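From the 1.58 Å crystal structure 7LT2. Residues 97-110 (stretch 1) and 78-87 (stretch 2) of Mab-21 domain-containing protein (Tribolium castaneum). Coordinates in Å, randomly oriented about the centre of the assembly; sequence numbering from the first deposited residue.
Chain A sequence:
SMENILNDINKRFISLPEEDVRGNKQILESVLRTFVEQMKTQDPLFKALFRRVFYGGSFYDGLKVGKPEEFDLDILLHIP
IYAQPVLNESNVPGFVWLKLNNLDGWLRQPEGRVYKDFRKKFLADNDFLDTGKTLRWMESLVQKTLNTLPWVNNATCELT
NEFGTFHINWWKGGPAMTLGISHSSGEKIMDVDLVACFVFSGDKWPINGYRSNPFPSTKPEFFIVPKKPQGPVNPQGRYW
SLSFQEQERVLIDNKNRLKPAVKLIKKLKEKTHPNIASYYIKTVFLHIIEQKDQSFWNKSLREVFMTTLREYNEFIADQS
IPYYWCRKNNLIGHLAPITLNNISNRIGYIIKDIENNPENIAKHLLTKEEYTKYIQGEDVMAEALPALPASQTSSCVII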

# COMPACT_ATOMS: atom_id res chain seq x y z
N TRP A 97 -15.09 -9.85 10.26
CA TRP A 97 -16.26 -10.24 9.49
C TRP A 97 -17.20 -9.05 9.39
O TRP A 97 -17.21 -8.17 10.25
CB TRP A 97 -16.99 -11.42 10.15
CG TRP A 97 -16.22 -12.71 10.12
CD1 TRP A 97 -15.01 -12.93 9.55
CD2 TRP A 97 -16.63 -13.95 10.70
NE1 TRP A 97 -14.63 -14.24 9.73
CE2 TRP A 97 -15.61 -14.89 10.43
CE3 TRP A 97 -17.76 -14.37 11.42
CZ2 TRP A 97 -15.68 -16.22 10.86
CZ3 TRP A 97 -17.83 -15.69 11.84
CH2 TRP A 97 -16.80 -16.59 11.56
N LEU A 98 -18.00 -9.03 8.32
CA LEU A 98 -18.93 -7.94 8.08
C LEU A 98 -20.26 -8.55 7.65
O LEU A 98 -20.32 -9.23 6.62
CB LEU A 98 -18.39 -6.98 7.02
CG LEU A 98 -18.98 -5.57 6.88
CD1 LEU A 98 -20.36 -5.57 6.24
CD2 LEU A 98 -19.03 -4.84 8.21
N LYS A 99 -21.31 -8.30 8.42
CA LYS A 99 -22.63 -8.79 8.07
C LYS A 99 -23.62 -7.63 8.05
O LYS A 99 -23.40 -6.59 8.67
CB LYS A 99 -23.11 -9.89 9.04
CG LYS A 99 -23.18 -9.47 10.50
CD LYS A 99 -23.83 -10.58 11.34
CE LYS A 99 -23.56 -10.39 12.82
NZ LYS A 99 -24.12 -9.11 13.35
N LEU A 100 -24.70 -7.82 7.31
CA LEU A 100 -25.75 -6.82 7.20
C LEU A 100 -26.98 -7.33 7.94
O LEU A 100 -27.42 -8.46 7.70
CB LEU A 100 -26.10 -6.53 5.73
CG LEU A 100 -25.11 -5.77 4.84
CD1 LEU A 100 -23.86 -6.58 4.53
CD2 LEU A 100 -25.79 -5.33 3.55
N ASN A 101 -27.52 -6.51 8.84
CA ASN A 101 -28.67 -6.91 9.64
C ASN A 101 -30.01 -6.42 9.09
O ASN A 101 -31.05 -6.82 9.61
CB ASN A 101 -28.51 -6.43 11.08
CG ASN A 101 -27.54 -7.27 11.89
OD1 ASN A 101 -27.28 -8.43 11.55
ND2 ASN A 101 -27.01 -6.70 12.96
N ASN A 102 -30.01 -5.57 8.06
CA ASN A 102 -31.26 -4.97 7.59
C ASN A 102 -31.20 -4.68 6.09
O ASN A 102 -31.68 -3.64 5.63
CB ASN A 102 -31.58 -3.69 8.37
CG ASN A 102 -33.00 -3.19 8.13
OD1 ASN A 102 -33.94 -3.97 8.08
ND2 ASN A 102 -33.15 -1.87 7.98
N LEU A 103 -30.63 -5.60 5.31
CA LEU A 103 -30.61 -5.38 3.86
C LEU A 103 -32.02 -5.33 3.29
O LEU A 103 -32.31 -4.51 2.41
CB LEU A 103 -29.79 -6.46 3.16
CG LEU A 103 -29.72 -6.27 1.64
CD1 LEU A 103 -29.20 -4.88 1.30
CD2 LEU A 103 -28.86 -7.34 0.96
N ASP A 104 -32.91 -6.20 3.77
CA ASP A 104 -34.28 -6.21 3.25
C ASP A 104 -34.96 -4.86 3.46
O ASP A 104 -35.66 -4.36 2.57
CB ASP A 104 -35.09 -7.32 3.90
CG ASP A 104 -34.68 -8.70 3.42
OD1 ASP A 104 -33.83 -8.79 2.52
OD2 ASP A 104 -35.22 -9.69 3.96
N GLY A 105 -34.79 -4.27 4.64
CA GLY A 105 -35.39 -2.97 4.89
C GLY A 105 -34.84 -1.89 3.99
O GLY A 105 -35.57 -0.98 3.58
N TRP A 106 -33.55 -1.97 3.65
CA TRP A 106 -32.98 -1.03 2.69
C TRP A 106 -33.56 -1.25 1.30
O TRP A 106 -33.83 -0.28 0.58
CB TRP A 106 -31.45 -1.17 2.68
CG TRP A 106 -30.78 -0.36 1.61
CD1 TRP A 106 -30.03 -0.83 0.57
CD2 TRP A 106 -30.81 1.07 1.47
NE1 TRP A 106 -29.58 0.21 -0.20
CE2 TRP A 106 -30.05 1.39 0.33
CE3 TRP A 106 -31.40 2.10 2.21
CZ2 TRP A 106 -29.87 2.70 -0.10
CZ3 TRP A 106 -31.21 3.40 1.78
CH2 TRP A 106 -30.45 3.69 0.64
N LEU A 107 -33.74 -2.51 0.90
CA LEU A 107 -34.30 -2.78 -0.43
C LEU A 107 -35.72 -2.24 -0.55
O LEU A 107 -36.15 -1.89 -1.66
CB LEU A 107 -34.27 -4.28 -0.72
CG LEU A 107 -32.88 -4.93 -0.71
CD1 LEU A 107 -32.98 -6.44 -0.97
CD2 LEU A 107 -31.97 -4.27 -1.73
N ARG A 108 -36.45 -2.14 0.55
CA ARG A 108 -37.81 -1.61 0.53
C ARG A 108 -37.85 -0.09 0.49
O ARG A 108 -38.94 0.49 0.39
CB ARG A 108 -38.60 -2.12 1.73
CG ARG A 108 -38.98 -3.59 1.62
CD ARG A 108 -39.88 -4.04 2.75
NE ARG A 108 -39.18 -4.14 4.02
CZ ARG A 108 -38.81 -5.29 4.58
NH1 ARG A 108 -39.08 -6.46 4.01
NH2 ARG A 108 -38.16 -5.26 5.73
N GLN A 109 -36.69 0.57 0.58
CA GLN A 109 -36.60 2.01 0.43
C GLN A 109 -36.47 2.38 -1.04
O GLN A 109 -36.02 1.57 -1.86
CB GLN A 109 -35.40 2.54 1.21
CG GLN A 109 -35.56 2.43 2.71
CD GLN A 109 -36.66 3.33 3.25
OE1 GLN A 109 -37.81 2.93 3.33
NE2 GLN A 109 -36.29 4.55 3.61
N PRO A 110 -36.88 3.60 -1.42
CA PRO A 110 -36.74 4.01 -2.83
C PRO A 110 -35.31 3.93 -3.34
O PRO A 110 -35.08 3.42 -4.45
CB PRO A 110 -37.26 5.45 -2.82
CG PRO A 110 -38.15 5.54 -1.64
CD PRO A 110 -37.55 4.62 -0.60
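Stretch 2 78-87: HIPIYAQPVL

Stretch 2 runs antiparallel to the start of stretch 1 and then, read backwards, reaches the helix that follows. Its strand 85-87 pairs with strand 97-100. The axes approach to 4.6 Å, and their N-to-C directions make an angle of 158°.

His78 makes no contact with stretch 1. Its chi1 is t. Ile79 is extended (phi/psi -78/125) and buried. Its CB points sideways, but the end of the side chain comes nearer, with CG2 4.0 Å from Leu100 CD2 and CD1 4.2 Å from Leu98 CD1.

Pro80 points toward stretch 1 and lies over one face of the Trp106 ring. Pro80 CB is 3.8 Å from the centroid of the six-membered ring, 15° off the normal, which is a CH-pi contact. Pro80 CG is 3.5 Å from Trp106 CZ2.

A 3-10 segment covers 81-83. The backbone bond from Ala83 N to Pro80 O, 3.0 Å, helps close this turn. Ile81 points away and touches nothing in stretch 1. Tyr82 has chi1 t and chi2 -91°. Its CB is 3.7 Å from Trp106 CE3. Gln109 NE2 lies over one face of the Tyr82 ring, and Gly105 O is at its edge, 3.7 Å from Tyr82 CE1. The backbone is held too: Asn102 ND2 donates to Tyr82 O at 3.1 Å. The same ND2 donates to a water, also at 3.1 Å, which makes a weak bond with Tyr82 OH at 3.3 Å.

Ala83 is buried. Its CB lies 3.9 Å from Trp106 CB and 4.1 Å from Leu100 CD2. Asn102 N donates to Ala83 O at 2.9 Å. Asn102 is the N-cap residue, so these bonds tie the start of the helix to the 3-10 segment.

Gln84 has positive phi (57/64) and leads from the 3-10 segment into the strand. Its O accepts from Asn101 N at 2.9 Å. Its side chain points toward stretch 1, with CD 3.5 Å from Asn102 CB. One water bridges Gln84 OE1 (2.8 Å) and Asn101 ND2 (3.0 Å).

Pro85 pairs with Leu100, CA to CA 4.3 Å, without hydrogen bonds between them. Pro85 CB is 4.0 Å from Leu98 CD1. Val86 and Lys99 form the hydrogen-bonded pair: Val86 N donates to Lys99 O at 2.7 Å, and Lys99 N to Val86 O at 3.0 Å. Their side chains share the opposite face of the sheet from Leu98, Leu100, Pro85 and Leu87. Leu87 pairs with Leu98, and its CB is 3.7 Å from Leu98 CD2.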

# COMPACT_ATOMS: atom_id res chain seq x y z
N HIS A 78 -19.26 1.97 -0.32
CA HIS A 78 -19.90 2.23 0.97
C HIS A 78 -21.29 1.63 0.98
O HIS A 78 -22.13 1.98 0.14
CB HIS A 78 -19.98 3.73 1.26
CG HIS A 78 -20.67 4.04 2.55
ND1 HIS A 78 -20.15 3.70 3.78
CD2 HIS A 78 -21.86 4.63 2.81
CE1 HIS A 78 -20.98 4.07 4.73
NE2 HIS A 78 -22.03 4.64 4.17
N ILE A 79 -21.52 0.72 1.92
CA ILE A 79 -22.85 0.15 2.14
C ILE A 79 -23.69 1.15 2.92
O ILE A 79 -23.27 1.59 4.00
CB ILE A 79 -22.73 -1.17 2.90
CG1 ILE A 79 -21.92 -2.19 2.09
CG2 ILE A 79 -24.13 -1.71 3.24
CD1 ILE A 79 -21.55 -3.42 2.86
N PRO A 80 -24.87 1.53 2.42
CA PRO A 80 -25.72 2.46 3.17
C PRO A 80 -25.97 1.97 4.59
O PRO A 80 -26.30 0.80 4.81
CB PRO A 80 -27.02 2.48 2.34
CG PRO A 80 -26.54 2.19 0.95
CD PRO A 80 -25.44 1.18 1.11
N ILE A 81 -25.78 2.87 5.56
CA ILE A 81 -25.88 2.47 6.96
C ILE A 81 -27.29 2.00 7.31
O ILE A 81 -27.47 1.27 8.29
CB ILE A 81 -25.45 3.62 7.90
CG1 ILE A 81 -26.50 4.73 7.92
CG2 ILE A 81 -24.10 4.18 7.47
CD1 ILE A 81 -26.18 5.86 8.88
N TYR A 82 -28.29 2.40 6.52
CA TYR A 82 -29.66 1.94 6.78
C TYR A 82 -29.76 0.42 6.71
O TYR A 82 -30.59 -0.18 7.40
CB TYR A 82 -30.63 2.60 5.80
CG TYR A 82 -32.09 2.52 6.19
CD1 TYR A 82 -32.89 1.47 5.77
CD2 TYR A 82 -32.67 3.52 6.98
CE1 TYR A 82 -34.23 1.40 6.13
CE2 TYR A 82 -34.01 3.45 7.33
CZ TYR A 82 -34.78 2.39 6.91
OH TYR A 82 -36.11 2.32 7.26
N ALA A 83 -28.92 -0.21 5.88
CA ALA A 83 -28.88 -1.67 5.79
C ALA A 83 -28.24 -2.32 7.01
O ALA A 83 -28.19 -3.55 7.07
CB ALA A 83 -28.12 -2.10 4.53
N GLN A 84 -27.76 -1.51 7.95
CA GLN A 84 -27.20 -1.93 9.23
C GLN A 84 -26.03 -2.89 9.07
O GLN A 84 -26.11 -4.05 9.51
CB GLN A 84 -28.28 -2.55 10.11
CG GLN A 84 -29.39 -1.58 10.46
CD GLN A 84 -30.44 -2.20 11.35
OE1 GLN A 84 -30.18 -3.18 12.04
NE2 GLN A 84 -31.65 -1.65 11.32
N PRO A 85 -24.92 -2.47 8.46
CA PRO A 85 -23.72 -3.30 8.47
C PRO A 85 -23.12 -3.36 9.87
O PRO A 85 -23.11 -2.36 10.60
CB PRO A 85 -22.79 -2.59 7.49
CG PRO A 85 -23.21 -1.16 7.56
CD PRO A 85 -24.70 -1.18 7.78
N VAL A 86 -22.64 -4.54 10.25
CA VAL A 86 -22.04 -4.75 11.56
C VAL A 86 -20.68 -5.41 11.36
O VAL A 86 -20.59 -6.49 10.76
CB VAL A 86 -22.92 -5.61 12.48
CG1 VAL A 86 -22.17 -5.94 13.76
CG2 VAL A 86 -24.21 -4.87 12.79
N LEU A 87 -19.64 -4.77 11.87
CA LEU A 87 -18.27 -5.26 11.76
C LEU A 87 -17.90 -5.95 13.07
O LEU A 87 -18.05 -5.36 14.15
CB LEU A 87 -17.32 -4.10 11.46
CG LEU A 87 -15.85 -4.34 11.11
CD1 LEU A 87 -15.34 -3.16 10.30
CD2 LEU A 87 -15.01 -4.52 12.36
O HOH W 1 -36.06 -0.95 7.82
O HOH W 2 -27.95 -3.94 13.51